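Local coordinates for L-serine ammonia-lyase (Rhizomucor miehei CAU432, PDB 5C3U), which is a pyridoxal-phosphate dependent enzyme with an alpha/beta architecture, and holds pyridoxal-5'-phosphate in a pocket of its single chain, at residues A280-A285 and V309-G314; A21-H26 and E43-S48; L151-H156 and L184-I189. All blocks are in the same frame, centred on the assembly; numbering follows the deposited sequence.

Contact 1: residues A280-A285 and V309-G314; sequences ASAGAA and VLVTGG. With PLP (pyridoxal-5'-phosphate), chain B.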
loop_
_atom_site.group_PDB
_atom_site.type_symbol
_atom_site.label_atom_id
_atom_site.label_comp_id
_atom_site.label_asym_id
_atom_site.label_seq_id
_atom_site.Cartn_x
_atom_site.Cartn_y
_atom_site.Cartn_z
ATOM N N ALA A 280 -4.070 2.840 -9.025
ATOM C CA ALA A 280 -3.837 1.566 -9.710
ATOM C C ALA A 280 -3.133 0.529 -8.845
ATOM O O ALA A 280 -3.295 -0.678 -9.092
ATOM C CB ALA A 280 -3.065 1.794 -11.007
ATOM N N SER A 281 -2.350 0.982 -7.842
ATOM C CA SER A 281 -1.801 0.080 -6.827
ATOM C C SER A 281 -2.890 -0.786 -6.151
ATOM O O SER A 281 -2.791 -2.019 -6.083
ATOM C CB SER A 281 -1.002 0.883 -5.787
ATOM O OG SER A 281 -0.085 1.754 -6.466
ATOM N N ALA A 282 -3.954 -0.140 -5.683
ATOM C CA ALA A 282 -5.081 -0.856 -5.077
ATOM C C ALA A 282 -5.850 -1.576 -6.159
ATOM O O ALA A 282 -6.398 -2.666 -5.940
ATOM C CB ALA A 282 -5.997 0.149 -4.372
ATOM N N GLY A 283 -5.891 -0.969 -7.341
ATOM C CA GLY A 283 -6.566 -1.551 -8.484
ATOM C C GLY A 283 -5.968 -2.924 -8.815
ATOM O O GLY A 283 -6.693 -3.822 -9.218
ATOM N N ALA A 284 -4.657 -3.077 -8.641
ATOM C CA ALA A 284 -4.012 -4.386 -8.876
ATOM C C ALA A 284 -4.648 -5.499 -8.026
ATOM O O ALA A 284 -4.908 -6.588 -8.534
ATOM C CB ALA A 284 -2.509 -4.316 -8.647
ATOM N N ALA A 285 -4.892 -5.230 -6.744
ATOM C CA ALA A 285 -5.504 -6.237 -5.874
ATOM C C ALA A 285 -6.959 -6.504 -6.247
ATOM O O ALA A 285 -7.379 -7.654 -6.311
ATOM C CB ALA A 285 -5.395 -5.838 -4.413
ATOM N N VAL A 309 -10.096 -8.162 0.373
ATOM C CA VAL A 309 -9.195 -7.394 -0.506
ATOM C C VAL A 309 -8.785 -6.158 0.262
ATOM O O VAL A 309 -9.660 -5.407 0.717
ATOM C CB VAL A 309 -9.892 -6.981 -1.821
ATOM C CG1 VAL A 309 -8.938 -6.203 -2.732
ATOM C CG2 VAL A 309 -10.449 -8.204 -2.530
ATOM N N LEU A 310 -7.472 -5.923 0.396
ATOM C CA LEU A 310 -7.008 -4.697 1.052
ATOM C C LEU A 310 -7.019 -3.573 0.053
ATOM O O LEU A 310 -6.206 -3.551 -0.882
ATOM C CB LEU A 310 -5.616 -4.866 1.678
ATOM C CG LEU A 310 -5.374 -6.072 2.583
ATOM C CD1 LEU A 310 -3.950 -6.017 3.137
ATOM C CD2 LEU A 310 -6.391 -6.154 3.721
ATOM N N VAL A 311 -7.959 -2.645 0.232
ATOM C CA VAL A 311 -8.121 -1.562 -0.706
ATOM C C VAL A 311 -7.303 -0.403 -0.173
ATOM O O VAL A 311 -7.745 0.360 0.696
ATOM C CB VAL A 311 -9.597 -1.176 -0.904
ATOM C CG1 VAL A 311 -9.709 0.050 -1.830
ATOM C CG2 VAL A 311 -10.361 -2.359 -1.484
ATOM N N THR A 312 -6.088 -0.301 -0.691
ATOM C CA THR A 312 -5.064 0.514 -0.042
ATOM C C THR A 312 -5.246 2.021 -0.204
ATOM O O THR A 312 -4.647 2.790 0.549
ATOM C CB THR A 312 -3.653 0.053 -0.420
ATOM O OG1 THR A 312 -3.551 -0.059 -1.852
ATOM C CG2 THR A 312 -3.389 -1.298 0.220
ATOM N N GLY A 313 -6.057 2.425 -1.184
ATOM C CA GLY A 313 -6.455 3.818 -1.330
ATOM C C GLY A 313 -5.447 4.511 -2.224
ATOM O O GLY A 313 -5.194 4.064 -3.364
ATOM N N GLY A 314 -4.863 5.583 -1.710
ATOM C CA GLY A 314 -3.821 6.308 -2.428
ATOM C C GLY A 314 -4.286 7.602 -3.079
ATOM O O GLY A 314 -5.432 7.723 -3.511
HETATM N N1 PLP B . -0.923 0.494 -2.225
HETATM C C2 PLP B . -0.797 1.792 -1.900
HETATM C C2A PLP B . -1.792 2.831 -2.359
HETATM C C3 PLP B . 0.347 2.213 -1.088
HETATM O O3 PLP B . 0.500 3.528 -0.736
HETATM C C4 PLP B . 1.284 1.156 -0.648
HETATM C C4A PLP B . 2.433 1.515 0.198
HETATM C C5 PLP B . 1.048 -0.249 -1.069
HETATM C C6 PLP B . -0.084 -0.499 -1.851
HETATM C C5A PLP B . 1.979 -1.394 -0.664
HETATM O O4P PLP B . 3.255 -0.850 -0.349
HETATM P P PLP B . 4.530 -1.606 0.305
HETATM O O1P PLP B . 4.390 -1.557 1.787
HETATM O O2P PLP B . 4.625 -3.025 -0.283
HETATM O O3P PLP B . 5.601 -0.724 -0.233
#
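The methyl group of Ala282 faces the hydroxyl of Thr312 at 3.5 Å (CB to OG1), and that hydroxyl in turn meets the ligand: Thr312 OG1 lies 2.7 Å from N1 of pyridoxal-5'-phosphate. It reaches the nitrogen from well off the plane of the pyridine ring. On the opposite side of that plane stands Ser281, whose CB is 3.6 Å from N1, leaving the nitrogen flanked by the residue just after strand 309-311 and by the first turn of helix 280-290. Thr312 OG1 sits between its own backbone N and carbonyl carbon (chi1 50°), a setting that turns the oxygen to the helix and the ring together. Ser281 presents carbon to the ring, while its OG is engaged by Glu279 OE1 and the amide of Ser234. Further down the helix the side-chain contact is apolar: Ala285 CB packs on Val309 CG1 at 3.9 Å.

This is the helix-on-sheet layer of an alpha/beta fold. The helical residues 280-285 run almost antiparallel (170°) to strand 309-311, with the axes of these short pieces only 7.8 Å apart. Alanine suits such a spacing, because a single methyl fills the gap without pushing the helix off the strand; at the Ala282 level the CA atom comes within 5.2 Å of Thr312 CA.

The strand belongs to the mixed sheet, bonded through its backbone to Lys41 on one side and Ile176 on the other. Beyond Thr312 the chain passes through two glycines beside the C2A methyl of pyridoxal-5'-phosphate. Gly313 has a positive phi (90°), which favours its residue type, and at Gly314 a beta carbon would crowd both the preceding carbonyl oxygen and that methyl.

Contact 2: residues A21-H26 and E43-S48; sequences ATPLLH and ENIQPS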
loop_
_atom_site.group_PDB
_atom_site.type_symbol
_atom_site.label_atom_id
_atom_site.label_comp_id
_atom_site.label_asym_id
_atom_site.label_seq_id
_atom_site.Cartn_x
_atom_site.Cartn_y
_atom_site.Cartn_z
ATOM N N ALA A 21 -9.564 3.060 12.705
ATOM C CA ALA A 21 -10.172 1.812 12.262
ATOM C C ALA A 21 -11.016 2.093 11.016
ATOM O O ALA A 21 -11.685 3.129 10.910
ATOM C CB ALA A 21 -10.998 1.174 13.373
ATOM N N THR A 22 -10.930 1.206 10.037
ATOM C CA THR A 22 -11.565 1.466 8.750
ATOM C C THR A 22 -12.667 0.444 8.496
ATOM O O THR A 22 -12.604 -0.661 9.025
ATOM C CB THR A 22 -10.555 1.366 7.595
ATOM O OG1 THR A 22 -9.900 0.099 7.671
ATOM C CG2 THR A 22 -9.523 2.485 7.652
ATOM N N PRO A 23 -13.664 0.806 7.667
ATOM C CA PRO A 23 -14.743 -0.134 7.332
ATOM C C PRO A 23 -14.270 -1.386 6.596
ATOM O O PRO A 23 -13.309 -1.326 5.797
ATOM C CB PRO A 23 -15.630 0.674 6.382
ATOM C CG PRO A 23 -15.369 2.087 6.700
ATOM C CD PRO A 23 -13.930 2.158 7.136
ATOM N N LEU A 24 -14.960 -2.495 6.860
ATOM C CA LEU A 24 -14.846 -3.697 6.040
ATOM C C LEU A 24 -16.170 -3.859 5.290
ATOM O O LEU A 24 -17.166 -4.302 5.866
ATOM C CB LEU A 24 -14.515 -4.930 6.886
ATOM C CG LEU A 24 -14.281 -6.241 6.123
ATOM C CD1 LEU A 24 -12.972 -6.226 5.341
ATOM C CD2 LEU A 24 -14.330 -7.448 7.040
ATOM N N LEU A 25 -16.182 -3.457 4.022
ATOM C CA LEU A 25 -17.412 -3.448 3.227
ATOM C C LEU A 25 -17.657 -4.737 2.461
ATOM O O LEU A 25 -16.749 -5.319 1.874
ATOM C CB LEU A 25 -17.438 -2.247 2.275
ATOM C CG LEU A 25 -17.367 -0.827 2.861
ATOM C CD1 LEU A 25 -17.285 0.188 1.731
ATOM C CD2 LEU A 25 -18.529 -0.492 3.794
ATOM N N HIS A 26 -18.903 -5.198 2.489
ATOM C CA HIS A 26 -19.298 -6.327 1.672
ATOM C C HIS A 26 -19.502 -5.849 0.258
ATOM O O HIS A 26 -20.041 -4.757 0.027
ATOM C CB HIS A 26 -20.577 -6.940 2.235
ATOM C CG HIS A 26 -20.979 -8.225 1.572
ATOM N ND1 HIS A 26 -22.154 -8.364 0.916
ATOM C CD2 HIS A 26 -20.320 -9.453 1.474
ATOM C CE1 HIS A 26 -22.244 -9.621 0.422
ATOM N NE2 HIS A 26 -21.122 -10.286 0.765
ATOM N N GLU A 43 -8.901 1.180 3.266
ATOM C CA GLU A 43 -7.825 2.077 3.732
ATOM C C GLU A 43 -7.801 3.498 3.127
ATOM O O GLU A 43 -7.034 4.374 3.582
ATOM C CB GLU A 43 -6.481 1.353 3.574
ATOM C CG GLU A 43 -6.438 0.044 4.354
ATOM C CD GLU A 43 -6.596 0.265 5.859
ATOM O OE1 GLU A 43 -5.762 0.990 6.443
ATOM O OE2 GLU A 43 -7.546 -0.291 6.454
ATOM N N ASN A 44 -8.630 3.743 2.106
ATOM C CA ASN A 44 -8.756 5.089 1.540
ATOM C C ASN A 44 -9.374 6.062 2.531
ATOM O O ASN A 44 -9.312 7.274 2.338
ATOM C CB ASN A 44 -9.566 5.065 0.232
ATOM C CG ASN A 44 -10.928 4.393 0.394
ATOM O OD1 ASN A 44 -11.055 3.365 1.068
ATOM N ND2 ASN A 44 -11.950 4.962 -0.237
ATOM N N ILE A 45 -9.957 5.518 3.598
ATOM C CA ILE A 45 -10.601 6.309 4.662
ATOM C C ILE A 45 -9.597 6.822 5.723
ATOM O O ILE A 45 -9.911 7.699 6.536
ATOM C CB ILE A 45 -11.732 5.486 5.349
ATOM C CG1 ILE A 45 -12.822 5.123 4.335
ATOM C CG2 ILE A 45 -12.362 6.246 6.525
ATOM C CD1 ILE A 45 -13.436 6.324 3.646
ATOM N N GLN A 46 -8.386 6.285 5.708
ATOM C CA GLN A 46 -7.337 6.740 6.630
ATOM C C GLN A 46 -7.055 8.221 6.455
ATOM O O GLN A 46 -7.147 8.739 5.326
ATOM C CB GLN A 46 -6.033 5.978 6.369
ATOM C CG GLN A 46 -6.060 4.512 6.756
ATOM C CD GLN A 46 -6.148 4.268 8.254
ATOM O OE1 GLN A 46 -6.115 5.194 9.060
ATOM N NE2 GLN A 46 -6.263 3.009 8.627
ATOM N N PRO A 47 -6.684 8.916 7.550
ATOM C CA PRO A 47 -6.127 10.241 7.369
ATOM C C PRO A 47 -4.978 10.152 6.380
ATOM O O PRO A 47 -4.227 9.167 6.368
ATOM C CB PRO A 47 -5.580 10.611 8.753
ATOM C CG PRO A 47 -6.276 9.729 9.714
ATOM C CD PRO A 47 -6.763 8.521 8.973
ATOM N N SER A 48 -4.880 11.164 5.540
ATOM C CA SER A 48 -3.918 11.226 4.408
ATOM C C SER A 48 -4.310 10.392 3.164
ATOM O O SER A 48 -3.744 10.604 2.095
ATOM C CB SER A 48 -2.445 11.016 4.808
ATOM O OG SER A 48 -2.094 9.625 4.839
#
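Thr22 gives its hydroxyl proton to Glu43: the OG1 to OE2 distance is 2.7 Å, and the oxygen is met on its syn side, 33° out of the carboxylate plane. Glu43 starts out pointing away from residues 21-26 and comes back with the help of a bend at chi2 (-62°), which folds the carboxylate round toward the threonine. The second oxygen of the same group is taken by Gln46, whose NE2 donates to Glu43 OE1 over 3.0 Å in a nearly straight bond (163°). OE1 also forms a salt bridge with Arg54. Gln46 too is bent at chi2, bringing its amide nitrogen NE2 against the CG2 methyl of Thr22, at 3.4 Å. The beta-branched threonine thus serves two purposes: OG1, set between the backbone N and the carbonyl carbon, faces the carboxylate, and CG2, anti to the carbonyl carbon, faces the amide; both long side chains cross it at about a right angle. The remaining amide oxygen, Gln46 OE1, accepts from the backbone N of Val20.

These residues lie at an edge of the mixed sheet, where strand 24-26 pairs antiparallel with strand 37-42 and the chain leaves the latter through a 3-10 turn at 43-45. Gln46 N closes this turn on Glu43 O at 3.2 Å.

Nearer the surface the contact becomes apolar, with Pro23 CD against Ile45 CG1 at 4.2 Å. Proline fits here, a stiff ring leading into the short strand. The carbonyl of Thr22, the residue before it, accepts from Lys41 NZ and from Gln166 NE2 of helix 150-166.

Contact 3: residues L151-H156 and L184-I189; sequences LIWQGH and LLNGVI. With PLP (pyridoxal-5'-phosphate), chain B.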
loop_
_atom_site.group_PDB
_atom_site.type_symbol
_atom_site.label_atom_id
_atom_site.label_comp_id
_atom_site.label_asym_id
_atom_site.label_seq_id
_atom_site.Cartn_x
_atom_site.Cartn_y
_atom_site.Cartn_z
ATOM N N LEU A 151 9.217 -0.747 12.450
ATOM C CA LEU A 151 8.076 0.032 12.959
ATOM C C LEU A 151 6.923 0.104 11.972
ATOM O O LEU A 151 5.750 0.137 12.374
ATOM C CB LEU A 151 8.499 1.456 13.347
ATOM C CG LEU A 151 9.263 1.505 14.679
ATOM C CD1 LEU A 151 9.963 2.844 14.860
ATOM C CD2 LEU A 151 8.328 1.194 15.850
ATOM N N ILE A 152 7.267 0.202 10.694
ATOM C CA ILE A 152 6.270 0.224 9.615
ATOM C C ILE A 152 5.519 -1.113 9.594
ATOM O O ILE A 152 4.293 -1.149 9.524
ATOM C CB ILE A 152 6.937 0.542 8.260
ATOM C CG1 ILE A 152 7.574 1.946 8.301
ATOM C CG2 ILE A 152 5.929 0.454 7.121
ATOM C CD1 ILE A 152 8.288 2.344 7.039
ATOM N N TRP A 153 6.234 -2.236 9.665
ATOM C CA TRP A 153 5.527 -3.517 9.700
ATOM C C TRP A 153 4.599 -3.644 10.878
ATOM O O TRP A 153 3.485 -4.140 10.744
ATOM C CB TRP A 153 6.490 -4.699 9.685
ATOM C CG TRP A 153 7.638 -4.495 8.735
ATOM C CD1 TRP A 153 7.630 -3.820 7.513
ATOM C CD2 TRP A 153 9.017 -4.976 8.902
ATOM N NE1 TRP A 153 8.877 -3.850 6.927
ATOM C CE2 TRP A 153 9.758 -4.521 7.718
ATOM C CE3 TRP A 153 9.692 -5.716 9.888
ATOM C CZ2 TRP A 153 11.112 -4.796 7.543
ATOM C CZ3 TRP A 153 11.053 -5.975 9.698
ATOM C CH2 TRP A 153 11.743 -5.532 8.552
ATOM N N GLN A 154 5.070 -3.220 12.045
ATOM C CA GLN A 154 4.271 -3.250 13.261
ATOM C C GLN A 154 2.992 -2.421 13.107
ATOM O O GLN A 154 1.882 -2.876 13.469
ATOM C CB GLN A 154 5.118 -2.715 14.415
ATOM C CG GLN A 154 4.515 -2.901 15.789
ATOM C CD GLN A 154 5.095 -1.914 16.781
ATOM O OE1 GLN A 154 6.017 -2.243 17.523
ATOM N NE2 GLN A 154 4.581 -0.683 16.775
ATOM N N GLY A 155 3.157 -1.226 12.553
ATOM C CA GLY A 155 2.041 -0.322 12.273
ATOM C C GLY A 155 1.025 -0.962 11.337
ATOM O O GLY A 155 -0.180 -0.993 11.628
ATOM N N HIS A 156 1.516 -1.510 10.227
ATOM C CA HIS A 156 0.639 -2.165 9.264
ATOM C C HIS A 156 -0.064 -3.360 9.842
ATOM O O HIS A 156 -1.173 -3.671 9.430
ATOM C CB HIS A 156 1.385 -2.568 8.009
ATOM C CG HIS A 156 1.721 -1.410 7.066
ATOM N ND1 HIS A 156 0.884 -0.347 6.856
ATOM C CD2 HIS A 156 2.815 -1.214 6.242
ATOM C CE1 HIS A 156 1.448 0.483 5.959
ATOM N NE2 HIS A 156 2.615 -0.064 5.557
ATOM N N LEU A 184 3.672 -3.519 3.790
ATOM C CA LEU A 184 2.294 -3.909 4.116
ATOM C C LEU A 184 2.206 -5.422 4.201
ATOM O O LEU A 184 1.689 -5.973 5.180
ATOM C CB LEU A 184 1.320 -3.360 3.077
ATOM C CG LEU A 184 -0.147 -3.730 3.246
ATOM C CD1 LEU A 184 -0.707 -3.291 4.599
ATOM C CD2 LEU A 184 -0.936 -3.118 2.083
ATOM N N LEU A 185 2.756 -6.074 3.188
ATOM C CA LEU A 185 2.880 -7.517 3.180
ATOM C C LEU A 185 3.429 -8.066 4.506
ATOM O O LEU A 185 2.827 -8.961 5.104
ATOM C CB LEU A 185 3.737 -7.984 2.012
ATOM C CG LEU A 185 3.921 -9.504 2.007
ATOM C CD1 LEU A 185 2.568 -10.202 1.843
ATOM C CD2 LEU A 185 4.917 -9.961 0.955
ATOM N N ASN A 186 4.574 -7.543 4.936
ATOM C CA ASN A 186 5.195 -7.970 6.204
ATOM C C ASN A 186 4.267 -7.784 7.402
ATOM O O ASN A 186 4.155 -8.670 8.249
ATOM C CB ASN A 186 6.531 -7.230 6.450
ATOM C CG ASN A 186 7.583 -7.510 5.378
ATOM O OD1 ASN A 186 7.441 -8.424 4.559
ATOM N ND2 ASN A 186 8.646 -6.704 5.371
ATOM N N GLY A 187 3.617 -6.621 7.493
ATOM C CA GLY A 187 2.663 -6.403 8.572
ATOM C C GLY A 187 1.491 -7.386 8.526
ATOM O O GLY A 187 1.045 -7.890 9.557
ATOM N N VAL A 188 0.989 -7.666 7.326
ATOM C CA VAL A 188 -0.111 -8.619 7.187
ATOM C C VAL A 188 0.300 -10.015 7.692
ATOM O O VAL A 188 -0.370 -10.603 8.563
ATOM C CB VAL A 188 -0.657 -8.639 5.742
ATOM C CG1 VAL A 188 -1.684 -9.746 5.557
ATOM C CG2 VAL A 188 -1.311 -7.291 5.435
ATOM N N ILE A 189 1.425 -10.507 7.203
ATOM C CA ILE A 189 1.883 -11.828 7.620
ATOM C C ILE A 189 2.151 -11.864 9.136
ATOM O O ILE A 189 1.718 -12.794 9.836
ATOM C CB ILE A 189 3.131 -12.251 6.846
ATOM C CG1 ILE A 189 2.794 -12.458 5.363
ATOM C CG2 ILE A 189 3.715 -13.530 7.437
ATOM C CD1 ILE A 189 4.031 -12.502 4.495
HETATM N N1 PLP B . -0.923 0.494 -2.225
HETATM C C2 PLP B . -0.797 1.792 -1.900
HETATM C C2A PLP B . -1.792 2.831 -2.359
HETATM C C3 PLP B . 0.347 2.213 -1.088
HETATM O O3 PLP B . 0.500 3.528 -0.736
HETATM C C4 PLP B . 1.284 1.156 -0.648
HETATM C C4A PLP B . 2.433 1.515 0.198
HETATM C C5 PLP B . 1.048 -0.249 -1.069
HETATM C C6 PLP B . -0.084 -0.499 -1.851
HETATM C C5A PLP B . 1.979 -1.394 -0.664
HETATM O O4P PLP B . 3.255 -0.850 -0.349
HETATM P P PLP B . 4.530 -1.606 0.305
HETATM O O1P PLP B . 4.390 -1.557 1.787
HETATM O O2P PLP B . 4.625 -3.025 -0.283
HETATM O O3P PLP B . 5.601 -0.724 -0.233
#
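Helix 183-194 follows a glycine-rich loop that probably cradles the phosphate, as in related enzymes, and its first two turns meet helix 150-166 at a close crossing of -57°, with the short segment axes 7.3 Å apart. Leu184 N donates to O1P of pyridoxal-5'-phosphate at 2.9 Å; the amides of Gly180, Gly181 and Gly182 also bond the ligand, probably at the phosphate. At the crossing Trp153 O rests 3.2 Å from Gly187 CA; a beta carbon there would collide with this oxygen and with His156 CB, which explains the glycine.

Two flat side chains of helix 150-166 flank that point. Asn186 lies over one face of the indole, its CB 3.9 Å from the centroid of the Trp153 five-membered ring in a CH-pi contact. Its ND2 lies over the same ring system, but bonds to Ser241 OG; the amide stands almost upright on the indole (83°), with OD1 held by Ser244 OG, while Trp153 NE1 bonds to Ser147 O. Leu184 CD1 makes the matching CH-pi contact, 4.2 Å from the His156 ring centroid.

Outside the crossing, Ile152 and His156 touch helix 52-67, Asn186 packs on helix 242-250, and Leu185 and Val188 lie against strand 202-207.

How the contacts relate
Contacts 1 and 3 hold opposite ends of pyridoxal-5'-phosphate: residues 280-285 and 309-314 flank the ring nitrogen, and the start of 184-189 receives the phosphate. Their centres are 16 Å apart, yet they meet directly, Thr312 CG2 packing on Leu184 CD2 at 3.6 Å. Contact 2 is set back from this pocket, the Glu43 side chain being about 8 Å from pyridoxal-5'-phosphate. It joins contact 1 through the sheet, where Val311 O and Glu43 N, 2.9 Å apart, probably form a hydrogen bond. Contacts 2 and 3 do not touch, their nearest atoms lying about 7 Å apart, but Arg54 of helix 52-67 reaches both, salt-bridged to Glu43 and touching His156.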